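PDB 6K5S: telomeric DNA-binding factor trf1 from Schizosaccharomyces pombe, which probably binds telomeric DNA and is represented here by an all-helical domain of the telomere repeat binding factor (TRF) family. Local coordinates for residues A[92-97]-A[209-214]; A[191-196]-A[200-205]. All coordinates share one frame; numbering follows the deposited sequence.

Contact 1: A[92-97]-A[209-214]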
loop_
_atom_site.group_PDB
_atom_site.type_symbol
_atom_site.label_atom_id
_atom_site.label_comp_id
_atom_site.label_asym_id
_atom_site.label_seq_id
_atom_site.Cartn_x
_atom_site.Cartn_y
_atom_site.Cartn_z
ATOM N N ALA A 92 17.024 -0.162 0.380
ATOM C CA ALA A 92 16.573 0.465 1.620
ATOM C C ALA A 92 17.404 -0.011 2.799
ATOM O O ALA A 92 17.727 0.775 3.701
ATOM C CB ALA A 92 15.097 0.171 1.864
ATOM N N ALA A 93 17.757 -1.304 2.815
ATOM C CA ALA A 93 18.679 -1.805 3.837
ATOM C C ALA A 93 19.990 -1.027 3.830
ATOM O O ALA A 93 20.495 -0.631 4.892
ATOM C CB ALA A 93 18.962 -3.298 3.637
ATOM N N VAL A 94 20.579 -0.823 2.649
ATOM C CA VAL A 94 21.903 -0.194 2.634
ATOM C C VAL A 94 21.829 1.298 2.939
ATOM O O VAL A 94 22.817 1.881 3.408
ATOM C CB VAL A 94 22.674 -0.402 1.311
ATOM C CG1 VAL A 94 23.062 -1.885 1.102
ATOM C CG2 VAL A 94 21.945 0.169 0.131
ATOM N N TYR A 95 20.685 1.935 2.718
ATOM C CA TYR A 95 20.503 3.313 3.156
ATOM C C TYR A 95 19.948 3.409 4.575
ATOM O O TYR A 95 19.740 4.522 5.071
ATOM C CB TYR A 95 19.601 4.058 2.171
ATOM C CG TYR A 95 20.369 4.721 1.061
ATOM C CD1 TYR A 95 21.128 5.871 1.299
ATOM C CD2 TYR A 95 20.365 4.198 -0.215
ATOM C CE1 TYR A 95 21.848 6.472 0.289
ATOM C CE2 TYR A 95 21.073 4.796 -1.232
ATOM C CZ TYR A 95 21.815 5.940 -0.973
ATOM O OH TYR A 95 22.528 6.536 -1.983
ATOM N N GLY A 96 19.691 2.286 5.236
ATOM C CA GLY A 96 19.269 2.292 6.623
ATOM C C GLY A 96 17.781 2.392 6.865
ATOM O O GLY A 96 17.361 2.371 8.032
ATOM N N ALA A 97 16.969 2.482 5.804
ATOM C CA ALA A 97 15.518 2.530 5.962
ATOM C C ALA A 97 14.953 1.198 6.443
ATOM O O ALA A 97 13.876 1.160 7.043
ATOM C CB ALA A 97 14.877 2.951 4.639
ATOM N N GLY A 209 30.807 5.505 1.663
ATOM C CA GLY A 209 30.217 6.372 0.654
ATOM C C GLY A 209 30.498 5.908 -0.757
ATOM O O GLY A 209 29.622 5.948 -1.623
ATOM N N LYS A 210 31.715 5.414 -1.000
ATOM C CA LYS A 210 32.019 4.876 -2.317
ATOM C C LYS A 210 31.192 3.627 -2.611
ATOM O O LYS A 210 30.719 3.441 -3.739
ATOM C CB LYS A 210 33.514 4.579 -2.434
ATOM C CG LYS A 210 33.963 4.348 -3.857
ATOM C CD LYS A 210 35.471 4.093 -3.930
ATOM C CE LYS A 210 35.758 2.696 -4.442
ATOM N NZ LYS A 210 35.214 2.494 -5.807
ATOM N N PHE A 211 30.992 2.756 -1.617
ATOM C CA PHE A 211 30.154 1.592 -1.893
ATOM C C PHE A 211 28.711 2.008 -2.132
ATOM O O PHE A 211 28.032 1.453 -3.004
ATOM C CB PHE A 211 30.231 0.571 -0.752
ATOM C CG PHE A 211 29.275 -0.580 -0.925
ATOM C CD1 PHE A 211 29.492 -1.527 -1.899
ATOM C CD2 PHE A 211 28.141 -0.682 -0.137
ATOM C CE1 PHE A 211 28.613 -2.584 -2.073
ATOM C CE2 PHE A 211 27.247 -1.734 -0.309
ATOM C CZ PHE A 211 27.481 -2.682 -1.274
ATOM N N LEU A 212 28.218 2.971 -1.359
ATOM C CA LEU A 212 26.866 3.452 -1.574
ATOM C C LEU A 212 26.701 3.925 -3.013
ATOM O O LEU A 212 25.746 3.546 -3.701
ATOM C CB LEU A 212 26.564 4.572 -0.587
ATOM C CG LEU A 212 25.260 4.630 0.202
ATOM C CD1 LEU A 212 25.040 3.377 1.020
ATOM C CD2 LEU A 212 25.311 5.846 1.122
ATOM N N SER A 213 27.667 4.704 -3.501
ATOM C CA SER A 213 27.596 5.215 -4.865
ATOM C C SER A 213 27.692 4.085 -5.883
ATOM O O SER A 213 27.003 4.105 -6.908
ATOM C CB SER A 213 28.699 6.249 -5.088
ATOM O OG SER A 213 28.289 7.221 -6.034
ATOM N N GLU A 214 28.514 3.071 -5.603
ATOM C CA GLU A 214 28.586 1.927 -6.502
ATOM C C GLU A 214 27.229 1.244 -6.633
ATOM O O GLU A 214 26.786 0.930 -7.742
ATOM C CB GLU A 214 29.629 0.917 -6.013
ATOM C CG GLU A 214 31.053 1.434 -5.858
ATOM C CD GLU A 214 31.774 1.603 -7.175
ATOM O OE1 GLU A 214 31.352 0.972 -8.169
ATOM O OE2 GLU A 214 32.771 2.365 -7.212
#
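Leu212 reaches out from helix 208-222 and lies over one face of the Tyr95 ring. Its CG sits 4.2 Å from the centroid of the Tyr95 ring, 28° off the ring normal, which makes a CH-pi contact. The CD2 branch comes down nearer one side of the ring, 3.6 Å from Tyr95 CE1. The other branch turns to the backbone of helix 76-94, where Leu212 CD1 packs 3.6 Å from Val94 O. The two methyls thus divide, one going to the ring of Tyr95 and one to the carbonyl of Val94. An off-staggered chi1 of -134° goes with this placing of the branches. Val94 points toward helix 208-222 and meets Phe211 at the ring edge, near the ring plane, with CG1 4.4 Å from Phe211 CE2. This touch is loose. Gly96 closes helix 76-94 in a Schellman motif, with positive phi, just beyond Tyr95. Helix 28-36 lies against Tyr95 and Leu212, while helix 122-141 packs on Phe211. All four touching residues are buried. No hydrogen bond or salt bridge crosses the contact, and the buried Tyr95 OH has no polar partner in the model. Across these two segments the contact is therefore apolar and CH-pi packing.

Contact 2: A[191-196]-A[200-205]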
loop_
_atom_site.group_PDB
_atom_site.type_symbol
_atom_site.label_atom_id
_atom_site.label_comp_id
_atom_site.label_asym_id
_atom_site.label_seq_id
_atom_site.Cartn_x
_atom_site.Cartn_y
_atom_site.Cartn_z
ATOM N N GLU A 191 42.808 -11.887 0.627
ATOM C CA GLU A 191 44.194 -11.796 1.071
ATOM C C GLU A 191 44.557 -10.362 1.434
ATOM O O GLU A 191 45.145 -10.111 2.493
ATOM C CB GLU A 191 45.122 -12.335 -0.022
ATOM C CG GLU A 191 46.581 -11.873 0.099
ATOM C CD GLU A 191 47.551 -12.831 -0.579
ATOM O OE1 GLU A 191 47.097 -13.616 -1.444
ATOM O OE2 GLU A 191 48.760 -12.802 -0.248
ATOM N N ARG A 192 44.222 -9.400 0.567
ATOM C CA ARG A 192 44.497 -8.004 0.895
ATOM C C ARG A 192 43.842 -7.613 2.213
ATOM O O ARG A 192 44.442 -6.904 3.033
ATOM C CB ARG A 192 44.026 -7.083 -0.231
ATOM C CG ARG A 192 43.910 -5.629 0.205
ATOM C CD ARG A 192 44.034 -4.660 -0.948
ATOM N NE ARG A 192 45.430 -4.375 -1.247
ATOM C CZ ARG A 192 46.112 -4.991 -2.202
ATOM N NH1 ARG A 192 47.380 -4.683 -2.418
ATOM N NH2 ARG A 192 45.512 -5.921 -2.940
ATOM N N LEU A 193 42.618 -8.091 2.449
ATOM C CA LEU A 193 41.924 -7.719 3.672
ATOM C C LEU A 193 42.583 -8.355 4.890
ATOM O O LEU A 193 42.717 -7.707 5.937
ATOM C CB LEU A 193 40.445 -8.117 3.575
ATOM C CG LEU A 193 39.593 -7.228 2.659
ATOM C CD1 LEU A 193 38.196 -7.797 2.540
ATOM C CD2 LEU A 193 39.535 -5.774 3.110
ATOM N N ALA A 194 43.009 -9.619 4.773
ATOM C CA ALA A 194 43.559 -10.309 5.933
ATOM C C ALA A 194 44.919 -9.731 6.319
ATOM O O ALA A 194 45.212 -9.562 7.507
ATOM C CB ALA A 194 43.666 -11.808 5.656
ATOM N N ASN A 195 45.738 -9.399 5.332
ATOM C CA ASN A 195 47.094 -8.896 5.538
ATOM C C ASN A 195 47.180 -7.381 5.687
ATOM O O ASN A 195 48.286 -6.861 5.871
ATOM C CB ASN A 195 47.988 -9.322 4.374
ATOM C CG ASN A 195 48.069 -10.821 4.227
ATOM O OD1 ASN A 195 47.984 -11.356 3.121
ATOM N ND2 ASN A 195 48.226 -11.508 5.346
ATOM N N PHE A 196 46.062 -6.658 5.609
ATOM C CA PHE A 196 46.128 -5.207 5.728
ATOM C C PHE A 196 46.418 -4.788 7.161
ATOM O O PHE A 196 45.971 -5.415 8.121
ATOM C CB PHE A 196 44.832 -4.536 5.282
ATOM C CG PHE A 196 44.953 -3.037 5.168
ATOM C CD1 PHE A 196 45.404 -2.460 3.994
ATOM C CD2 PHE A 196 44.650 -2.214 6.242
ATOM C CE1 PHE A 196 45.525 -1.089 3.879
ATOM C CE2 PHE A 196 44.773 -0.844 6.132
ATOM C CZ PHE A 196 45.210 -0.280 4.951
ATOM N N GLU A 200 41.976 -1.112 11.416
ATOM C CA GLU A 200 41.003 -0.057 11.661
ATOM C C GLU A 200 40.978 0.974 10.535
ATOM O O GLU A 200 40.002 1.725 10.402
ATOM C CB GLU A 200 41.304 0.599 13.006
ATOM C CG GLU A 200 41.533 -0.421 14.156
ATOM C CD GLU A 200 43.010 -0.771 14.375
ATOM O OE1 GLU A 200 43.635 -0.171 15.286
ATOM O OE2 GLU A 200 43.551 -1.652 13.654
ATOM N N ALA A 201 42.010 1.014 9.705
ATOM C CA ALA A 201 42.055 1.935 8.578
ATOM C C ALA A 201 41.280 1.443 7.366
ATOM O O ALA A 201 41.194 2.176 6.371
ATOM C CB ALA A 201 43.507 2.191 8.158
ATOM N N LEU A 202 40.734 0.226 7.403
ATOM C CA LEU A 202 40.165 -0.333 6.179
ATOM C C LEU A 202 38.978 0.488 5.682
ATOM O O LEU A 202 38.760 0.594 4.473
ATOM C CB LEU A 202 39.778 -1.796 6.397
ATOM C CG LEU A 202 40.962 -2.743 6.127
ATOM C CD1 LEU A 202 40.625 -4.187 6.489
ATOM C CD2 LEU A 202 41.465 -2.646 4.688
ATOM N N ASN A 203 38.232 1.118 6.581
ATOM C CA ASN A 203 37.089 1.888 6.111
ATOM C C ASN A 203 37.501 3.179 5.414
ATOM O O ASN A 203 36.713 3.729 4.644
ATOM C CB ASN A 203 36.155 2.199 7.265
ATOM C CG ASN A 203 36.836 2.972 8.359
ATOM O OD1 ASN A 203 37.911 3.542 8.162
ATOM N ND2 ASN A 203 36.217 2.994 9.529
ATOM N N GLU A 204 38.700 3.701 5.687
ATOM C CA GLU A 204 39.185 4.803 4.867
ATOM C C GLU A 204 39.617 4.292 3.501
ATOM O O GLU A 204 39.394 4.953 2.483
ATOM C CB GLU A 204 40.325 5.531 5.579
ATOM C CG GLU A 204 39.895 6.198 6.885
ATOM C CD GLU A 204 40.938 7.161 7.426
ATOM O OE1 GLU A 204 41.103 7.246 8.667
ATOM O OE2 GLU A 204 41.607 7.826 6.606
ATOM N N VAL A 205 40.189 3.087 3.463
ATOM C CA VAL A 205 40.636 2.474 2.215
ATOM C C VAL A 205 39.451 2.048 1.346
ATOM O O VAL A 205 39.485 2.165 0.114
ATOM C CB VAL A 205 41.545 1.278 2.553
ATOM C CG1 VAL A 205 41.683 0.395 1.384
ATOM C CG2 VAL A 205 42.904 1.757 3.035
#
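Phe196, in the chain that follows helix 177-195, extends its side chain to Leu202, Ala201 and Val205. Its CG is anti to the backbone N (chi1 -170°), which carries the ring across to these three residues. The contact starts at the root of the side chain, where Phe196 CB is 3.9 Å from Leu202 CD2. The same methyl comes closest at the next atom, 3.5 Å from Phe196 CG. It stands over one ring face, displaced toward the rim. Its distance to the centroid of the Phe196 ring is 3.8 Å, a CH-pi contact. Along one side of the ring, Phe196 CD2 also meets Leu202 CG at 3.7 Å. One atom further out, Phe196 CE2 has Ala201 CB at the ring edge, near its plane, 3.9 Å away. At the tip, Phe196 CZ meets Val205 CG2 at 3.6 Å. That methyl also brushes Phe196 CE1. Phe196 and Leu202 run past each other in opposite directions.

The other methyl of Leu202, CD1, turns to Leu193 and packs 3.9 Å from Leu193 CD2. Leu193 and Leu202 are buried, and both also touch Tyr136 of helix 122-141. Between the two segments, Gln199 gives its NE2 to Leu193 O and Phe196 O, which ties the connecting loop to the helix end. No hydrogen bond joins the two segments directly. This is a tight connection between consecutive helices, packed by apolar side chains, where the chain passes from helix 177-195 through a 3-10 segment into helix 202-205 of the all-helical TRF domain.

Overall arrangement
Contact 1 is the core contact, centred about 9 Å from the centre of the chain. Contact 2 is more peripheral, about 22 Å out and only partly buried. The two centres are about 20 Å apart. In sequence, contact 1 joins distant helices, 76-94 and 208-222, whereas contact 2 closes a local turn between neighbouring ones and lies inside the loop that contact 1 closes. Helix 202-205 leads on to helix 208-222, and helix 122-141 packs against side chains of both contacts. Each places a leucine over an aromatic face without direct hydrogen bonds. In contact 1 the ring is a buried tyrosine; in contact 2 it is a partly exposed phenylalanine.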